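Local atomic coordinates of EcmrR transcriptional regulator (Escherichia coli, PDB entry 6WL5), a protein that probably senses cationic drugs such as cetyl-trimethyl-ammonium through its C-terminal GyrI-like domain, as a multidrug-sensing MerR family regulator that activates transcription. Residues C14-K19 and C74-D79; C55-H60 and P131-I136. One frame throughout, in Å; residues are numbered along the deposited sequence.

Both contacts are antiparallel strand pairings within one antiparallel sheet of the GyrI-like domain, their centres about 12 Å apart. Along the chain the four segments alternate: 14-19, 55-60, 74-79, 131-136. Interaction 1 joins strands 7-23 and 69-77, interaction 2 joins strands 55-59 and 132-137, and the consecutive strands 55-59 and 69-77 are neighbours in the sheet, so the two pairings lie next to each other across it. Where they meet, Cys-74 N lies 2.8 Å from Phe-56 O, a probable hydrogen bond. Interaction 2 sits at the centre of the chain and holds residues of several cetyl-trimethyl-ammonium sites; interaction 1 lies farther out and contributes Glu-75 to one of them.

Interaction 1 (C14-K19 and C74-D79); sequences CIVYSK and CEAVND
Tyr-17 and Glu-75 form the central hydrogen-bonded pair of this antiparallel ladder, exchanging two backbone bonds: Tyr-17 N to Glu-75 O and Glu-75 N to Tyr-17 O, both 3.0 Å. Val-77 N adds a third, 2.9 Å to Ile-15 O. Beyond it a water takes over, accepting from Ile-15 N and donating to Val-77 O.

The polar side-chain contact is slight: Tyr-17 OH lies 2.7 Å from Glu-75 OE2, a weak hydrogen bond. The two side chains run side by side in the same direction, ring and carboxylate planes 39° apart, and Glu-75 CB makes a CH-pi contact over one ring face, 4.0 Å from the Tyr-17 centroid. Tyr-17 CG lies between its backbone N and carbonyl carbon (chi1 63°), set on the side of Glu-75. Val-77 CG1 meets the ring edge near its plane, 3.6 Å from Tyr-17 CD2. An alanine in place of Tyr-17 would probably leave Glu-75 CB and Val-77 CG1 facing a gap and deprive OE2 of its hydroxyl partner. Glu-75 lines a cetyl-trimethyl-ammonium pocket, its side chain touching the ligand.

On the other face of the sheet, Val-16 CG2 packs 4.0 Å from Cys-74 CB, while CG1 approaches Ala-76.

Strand 88-103 flanks strand 7-23 on its other edge, as strand 55-59 flanks 69-77; Phe-56 touches Val-16 and Cys-74, and Ile-36 and Val-40 of helix 34-43 pack on Tyr-17.

Interaction 2 (C55-H60 and P131-I136); sequences CFTLYH and PRESYI. With 16A (cetyl-trimethyl-ammonium), chain E; 16A (cetyl-trimethyl-ammonium), chain F.
Tyr-59, Thr-57, Glu-133 and Tyr-135 form the tight polar part of this contact. Glu-133 OE2 accepts two hydroxyls: Tyr-59 OH at 2.7 Å, on the syn side and 35° out of the carboxylate plane, and Tyr-135 OH at 2.6 Å, through the anti lone pair. Thr-57 OG1, in the plane of the Tyr-135 ring at its edge, and Tyr-135 OH are hydrogen-bonded at 2.6 Å; OG1 is also bonded to Tyr-29. With CG anti to the backbone N (chi1 -178°) and the chain extended beyond it, Glu-133 carries its carboxylate out to the two tyrosine hydroxyls, and OE1 bonds to Tyr-113. The carboxylate is thus held at both oxygens while OE1 reaches 3.3 Å from C18, a headgroup methyl of one cetyl-trimethyl-ammonium, whose positive charge it would help to balance. Tyr-59 is sandwiched, with Thr-57 CG2 over one face and C14 of the same ligand's chain over the other.

Four backbone bonds, from Tyr-135 N to Cys-55 O at one end to Tyr-59 N to Pro-131 O at the other, tie the strands. On the opposite face Leu-58 CD2 touches Arg-132 CG at 3.5 Å, whereas the Phe-56 ring meets Arg-132 CD more loosely, at 4.1 Å.

The Cys-55 end is looser. Its SG stands 4.2 Å from Tyr-135 CD2, a water links Cys-55 N, Ser-134 OG and Tyr-135 O, and C15 of a second cetyl-trimethyl-ammonium lies 3.8 Å from Cys-55 SG.

Strand 69-77 borders 55-59 and strand 149-158 borders 132-137, while Ile-92 of strand 88-103 packs against Phe-56, Leu-58 and Arg-132, whose guanidinium bonds to Pro-93 O and Tyr-54 OH.

Interaction 1 (C14-K19 and C74-D79)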
loop_
_atom_site.group_PDB
_atom_site.type_symbol
_atom_site.label_atom_id
_atom_site.label_comp_id
_atom_site.label_asym_id
_atom_site.label_seq_id
_atom_site.Cartn_x
_atom_site.Cartn_y
_atom_site.Cartn_z
ATOM N N CYS A 14 -10.569 -5.970 -4.282
ATOM C CA CYS A 14 -9.738 -7.163 -4.227
ATOM C C CYS A 14 -9.892 -7.834 -2.876
ATOM O O CYS A 14 -10.282 -7.209 -1.893
ATOM C CB CYS A 14 -8.271 -6.831 -4.465
ATOM S SG CYS A 14 -7.535 -5.664 -3.292
ATOM N N ILE A 15 -9.607 -9.136 -2.854
ATOM C CA ILE A 15 -9.520 -9.911 -1.627
ATOM C C ILE A 15 -8.065 -9.898 -1.222
ATOM O O ILE A 15 -7.184 -10.102 -2.069
ATOM C CB ILE A 15 -9.961 -11.363 -1.862
ATOM C CG1 ILE A 15 -11.348 -11.417 -2.499
ATOM C CG2 ILE A 15 -9.891 -12.169 -0.546
ATOM C CD1 ILE A 15 -11.692 -12.797 -3.034
ATOM N N VAL A 16 -7.809 -9.656 0.063
ATOM C CA VAL A 16 -6.459 -9.639 0.588
ATOM C C VAL A 16 -6.393 -10.449 1.876
ATOM O O VAL A 16 -7.386 -10.636 2.584
ATOM C CB VAL A 16 -5.956 -8.203 0.881
ATOM C CG1 VAL A 16 -6.060 -7.334 -0.355
ATOM C CG2 VAL A 16 -6.673 -7.557 2.082
ATOM N N TYR A 17 -5.180 -10.869 2.214
ATOM C CA TYR A 17 -4.830 -11.105 3.602
ATOM C C TYR A 17 -4.132 -9.866 4.121
ATOM O O TYR A 17 -3.555 -9.103 3.339
ATOM C CB TYR A 17 -4.011 -12.373 3.815
ATOM C CG TYR A 17 -2.654 -12.472 3.188
ATOM C CD1 TYR A 17 -1.532 -11.914 3.792
ATOM C CD2 TYR A 17 -2.481 -13.182 2.009
ATOM C CE1 TYR A 17 -0.269 -12.060 3.215
ATOM C CE2 TYR A 17 -1.242 -13.322 1.439
ATOM C CZ TYR A 17 -0.153 -12.757 2.034
ATOM O OH TYR A 17 1.050 -12.947 1.424
ATOM N N SER A 18 -4.262 -9.628 5.429
ATOM C CA SER A 18 -3.863 -8.339 5.977
ATOM C C SER A 18 -3.567 -8.447 7.472
ATOM O O SER A 18 -4.058 -9.348 8.165
ATOM C CB SER A 18 -4.971 -7.308 5.726
ATOM O OG SER A 18 -6.150 -7.669 6.442
ATOM N N LYS A 19 -2.729 -7.537 7.953
ATOM C CA LYS A 19 -2.486 -7.381 9.372
ATOM C C LYS A 19 -2.306 -5.903 9.665
ATOM O O LYS A 19 -1.655 -5.199 8.904
ATOM C CB LYS A 19 -1.248 -8.180 9.842
ATOM C CG LYS A 19 -1.138 -8.261 11.356
ATOM C CD LYS A 19 -0.146 -9.319 11.802
ATOM C CE LYS A 19 0.052 -9.327 13.314
ATOM N NZ LYS A 19 0.887 -10.502 13.723
ATOM N N CYS A 74 -1.397 -5.299 3.336
ATOM C CA CYS A 74 -2.336 -6.078 2.534
ATOM C C CYS A 74 -1.664 -6.731 1.336
ATOM O O CYS A 74 -0.807 -6.146 0.685
ATOM C CB CYS A 74 -3.441 -5.169 1.989
ATOM S SG CYS A 74 -4.416 -4.301 3.220
ATOM N N GLU A 75 -2.065 -7.953 1.038
ATOM C CA GLU A 75 -1.585 -8.620 -0.151
ATOM C C GLU A 75 -2.755 -9.327 -0.802
ATOM O O GLU A 75 -3.463 -10.106 -0.159
ATOM C CB GLU A 75 -0.444 -9.578 0.233
ATOM C CG GLU A 75 0.342 -10.106 -0.925
ATOM C CD GLU A 75 1.798 -10.432 -0.586
ATOM O OE1 GLU A 75 2.554 -10.610 -1.565
ATOM O OE2 GLU A 75 2.173 -10.574 0.629
ATOM N N ALA A 76 -2.940 -9.068 -2.084
ATOM C CA ALA A 76 -4.103 -9.576 -2.802
ATOM C C ALA A 76 -3.950 -11.040 -3.194
ATOM O O ALA A 76 -2.914 -11.457 -3.739
ATOM C CB ALA A 76 -4.353 -8.744 -4.058
ATOM N N VAL A 77 -5.036 -11.794 -2.994
ATOM C CA VAL A 77 -5.110 -13.214 -3.297
ATOM C C VAL A 77 -6.340 -13.487 -4.162
ATOM O O VAL A 77 -7.257 -12.676 -4.264
ATOM C CB VAL A 77 -5.162 -14.090 -2.021
ATOM C CG1 VAL A 77 -3.859 -14.011 -1.230
ATOM C CG2 VAL A 77 -6.345 -13.686 -1.170
ATOM N N ASN A 78 -6.340 -14.650 -4.811
ATOM C CA ASN A 78 -7.472 -14.963 -5.677
ATOM C C ASN A 78 -8.702 -15.409 -4.892
ATOM O O ASN A 78 -9.826 -15.201 -5.353
ATOM C CB ASN A 78 -7.103 -16.018 -6.720
ATOM C CG ASN A 78 -6.178 -15.473 -7.792
ATOM O OD1 ASN A 78 -6.303 -14.348 -8.229
ATOM N ND2 ASN A 78 -5.238 -16.296 -8.218
ATOM N N ASP A 79 -8.537 -16.011 -3.718
ATOM C CA ASP A 79 -9.715 -16.336 -2.927
ATOM C C ASP A 79 -9.442 -16.241 -1.437
ATOM O O ASP A 79 -8.297 -16.209 -0.982
ATOM C CB ASP A 79 -10.255 -17.722 -3.267
ATOM C CG ASP A 79 -10.380 -17.960 -4.746
ATOM O OD1 ASP A 79 -9.334 -18.174 -5.396
ATOM O OD2 ASP A 79 -11.520 -17.931 -5.235
HETATM O O HOH W 1 -8.546 -10.552 -5.168
#

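Interaction 2 (C55-H60 and P131-I136)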
loop_
_atom_site.group_PDB
_atom_site.type_symbol
_atom_site.label_atom_id
_atom_site.label_comp_id
_atom_site.label_asym_id
_atom_site.label_seq_id
_atom_site.Cartn_x
_atom_site.Cartn_y
_atom_site.Cartn_z
ATOM N N CYS A 55 0.181 -5.555 -3.703
ATOM C CA CYS A 55 0.705 -5.677 -2.348
ATOM C C CYS A 55 0.908 -4.263 -1.851
ATOM O O CYS A 55 1.636 -3.502 -2.477
ATOM C CB CYS A 55 2.036 -6.420 -2.396
ATOM S SG CYS A 55 2.852 -6.509 -0.793
ATOM N N PHE A 56 0.227 -3.889 -0.766
ATOM C CA PHE A 56 0.175 -2.471 -0.437
ATOM C C PHE A 56 -0.086 -2.268 1.044
ATOM O O PHE A 56 -0.650 -3.131 1.742
ATOM C CB PHE A 56 -0.918 -1.736 -1.237
ATOM C CG PHE A 56 -2.288 -2.316 -1.074
ATOM C CD1 PHE A 56 -2.679 -3.403 -1.839
ATOM C CD2 PHE A 56 -3.201 -1.776 -0.177
ATOM C CE1 PHE A 56 -3.945 -3.973 -1.718
ATOM C CE2 PHE A 56 -4.488 -2.321 -0.060
ATOM C CZ PHE A 56 -4.860 -3.422 -0.847
ATOM N N THR A 57 0.369 -1.125 1.524
ATOM C CA THR A 57 0.060 -0.667 2.866
ATOM C C THR A 57 -1.071 0.353 2.779
ATOM O O THR A 57 -1.014 1.290 1.981
ATOM C CB THR A 57 1.279 -0.007 3.508
ATOM O OG1 THR A 57 2.311 -0.991 3.618
ATOM C CG2 THR A 57 0.950 0.586 4.902
ATOM N N LEU A 58 -2.055 0.198 3.651
ATOM C CA LEU A 58 -3.016 1.243 3.904
ATOM C C LEU A 58 -2.536 2.082 5.079
ATOM O O LEU A 58 -2.270 1.550 6.172
ATOM C CB LEU A 58 -4.367 0.619 4.230
ATOM C CG LEU A 58 -5.030 -0.187 3.103
ATOM C CD1 LEU A 58 -6.305 -0.837 3.561
ATOM C CD2 LEU A 58 -5.256 0.741 1.955
ATOM N N TYR A 59 -2.481 3.394 4.873
ATOM C CA TYR A 59 -2.171 4.350 5.938
ATOM C C TYR A 59 -3.466 4.956 6.473
ATOM O O TYR A 59 -4.067 5.800 5.814
ATOM C CB TYR A 59 -1.245 5.431 5.386
ATOM C CG TYR A 59 0.183 4.901 5.223
ATOM C CD1 TYR A 59 1.102 4.959 6.258
ATOM C CD2 TYR A 59 0.608 4.321 4.021
ATOM C CE1 TYR A 59 2.378 4.437 6.126
ATOM C CE2 TYR A 59 1.894 3.811 3.874
ATOM C CZ TYR A 59 2.790 3.888 4.924
ATOM O OH TYR A 59 4.098 3.420 4.782
ATOM N N HIS A 60 -3.876 4.533 7.671
ATOM C CA HIS A 60 -5.190 4.846 8.230
ATOM C C HIS A 60 -5.217 6.081 9.114
ATOM O O HIS A 60 -6.312 6.487 9.550
ATOM C CB HIS A 60 -5.690 3.640 9.030
ATOM C CG HIS A 60 -6.061 2.464 8.177
ATOM N ND1 HIS A 60 -6.987 2.550 7.158
ATOM C CD2 HIS A 60 -5.671 1.167 8.222
ATOM C CE1 HIS A 60 -7.153 1.362 6.610
ATOM N NE2 HIS A 60 -6.374 0.500 7.243
ATOM N N PRO A 131 -4.768 6.498 2.074
ATOM C CA PRO A 131 -3.742 6.280 1.048
ATOM C C PRO A 131 -3.220 4.851 1.034
ATOM O O PRO A 131 -3.101 4.206 2.074
ATOM C CB PRO A 131 -2.647 7.282 1.445
ATOM C CG PRO A 131 -3.445 8.422 2.123
ATOM C CD PRO A 131 -4.461 7.674 2.926
ATOM N N ARG A 132 -2.922 4.365 -0.166
ATOM C CA ARG A 132 -2.294 3.062 -0.367
ATOM C C ARG A 132 -0.898 3.227 -0.946
ATOM O O ARG A 132 -0.660 4.097 -1.794
ATOM C CB ARG A 132 -3.128 2.220 -1.341
ATOM C CG ARG A 132 -4.631 2.246 -1.127
ATOM C CD ARG A 132 -5.370 1.226 -1.954
ATOM N NE ARG A 132 -6.783 1.240 -1.606
ATOM C CZ ARG A 132 -7.698 0.499 -2.210
ATOM N NH1 ARG A 132 -7.326 -0.309 -3.201
ATOM N NH2 ARG A 132 -8.980 0.597 -1.866
ATOM N N GLU A 133 0.019 2.374 -0.480
ATOM C CA GLU A 133 1.418 2.405 -0.889
ATOM C C GLU A 133 1.715 1.032 -1.462
ATOM O O GLU A 133 1.841 0.061 -0.719
ATOM C CB GLU A 133 2.282 2.707 0.342
ATOM C CG GLU A 133 3.770 2.822 0.127
ATOM C CD GLU A 133 4.404 3.331 1.423
ATOM O OE1 GLU A 133 4.498 4.557 1.556
ATOM O OE2 GLU A 133 4.737 2.491 2.307
ATOM N N SER A 134 1.769 0.933 -2.786
ATOM C CA SER A 134 1.780 -0.332 -3.505
ATOM C C SER A 134 3.210 -0.661 -3.935
ATOM O O SER A 134 3.793 0.051 -4.769
ATOM C CB SER A 134 0.878 -0.195 -4.732
ATOM O OG SER A 134 0.868 -1.390 -5.484
ATOM N N TYR A 135 3.730 -1.790 -3.435
ATOM C CA TYR A 135 5.123 -2.178 -3.621
ATOM C C TYR A 135 5.223 -3.010 -4.893
ATOM O O TYR A 135 4.574 -4.056 -5.005
ATOM C CB TYR A 135 5.608 -3.003 -2.417
ATOM C CG TYR A 135 5.334 -2.227 -1.137
ATOM C CD1 TYR A 135 6.032 -1.081 -0.848
ATOM C CD2 TYR A 135 4.342 -2.634 -0.259
ATOM C CE1 TYR A 135 5.748 -0.331 0.297
ATOM C CE2 TYR A 135 4.065 -1.921 0.876
ATOM C CZ TYR A 135 4.746 -0.761 1.147
ATOM O OH TYR A 135 4.412 -0.069 2.295
ATOM N N ILE A 136 6.034 -2.547 -5.840
ATOM C CA ILE A 136 6.164 -3.194 -7.148
ATOM C C ILE A 136 7.540 -3.826 -7.306
ATOM O O ILE A 136 7.676 -5.062 -7.310
ATOM C CB ILE A 136 5.822 -2.187 -8.276
ATOM C CG1 ILE A 136 4.408 -1.638 -8.107
ATOM C CG2 ILE A 136 5.993 -2.824 -9.648
ATOM C CD1 ILE A 136 4.147 -0.415 -8.935
HETATM C C1 16A E . -6.847 18.617 3.648
HETATM C C2 16A E . -6.164 17.350 4.141
HETATM C C3 16A E . -4.699 17.597 4.492
HETATM C C4 16A E . -3.821 16.342 4.430
HETATM C C5 16A E . -4.548 15.010 4.631
HETATM C C6 16A E . -3.539 13.891 4.859
HETATM C C7 16A E . -4.104 12.626 5.482
HETATM C C8 16A E . -2.937 11.720 5.858
HETATM C C9 16A E . -3.126 10.341 5.287
HETATM C C10 16A E . -2.622 9.222 6.199
HETATM C C11 16A E . -1.163 9.311 6.629
HETATM C C12 16A E . -0.169 9.097 5.495
HETATM C C13 16A E . 1.177 8.700 6.103
HETATM C C14 16A E . 2.096 8.160 5.025
HETATM C C15 16A E . 3.507 7.963 5.552
HETATM C C16 16A E . 4.287 7.217 4.507
HETATM N N1 16A E . 5.725 7.142 4.812
HETATM C C17 16A E . 6.011 6.634 6.167
HETATM C C18 16A E . 6.237 6.221 3.785
HETATM C C19 16A E . 6.373 8.430 4.548
HETATM C C1 16A F . 21.190 -10.010 3.990
HETATM C C2 16A F . 20.392 -8.819 3.540
HETATM C C3 16A F . 18.974 -9.134 3.975
HETATM C C4 16A F . 17.997 -8.444 3.066
HETATM C C5 16A F . 16.614 -8.924 3.429
HETATM C C6 16A F . 15.732 -8.884 2.213
HETATM C C7 16A F . 14.363 -9.390 2.563
HETATM C C8 16A F . 13.418 -9.197 1.420
HETATM C C9 16A F . 12.036 -9.720 1.766
HETATM C C10 16A F . 11.032 -9.019 0.887
HETATM C C11 16A F . 9.586 -9.028 1.401
HETATM C C12 16A F . 8.916 -7.984 0.497
HETATM C C13 16A F . 7.399 -7.864 0.547
HETATM C C14 16A F . 6.795 -7.123 -0.677
HETATM C C15 16A F . 6.172 -8.140 -1.625
HETATM C C16 16A F . 6.762 -8.277 -3.027
HETATM N N1 16A F . 5.711 -8.263 -4.067
HETATM C C17 16A F . 5.291 -6.889 -4.364
HETATM C C18 16A F . 6.304 -8.859 -5.267
HETATM C C19 16A F . 4.500 -9.026 -3.733
HETATM O O HOH W 2 1.834 -3.990 -5.634
#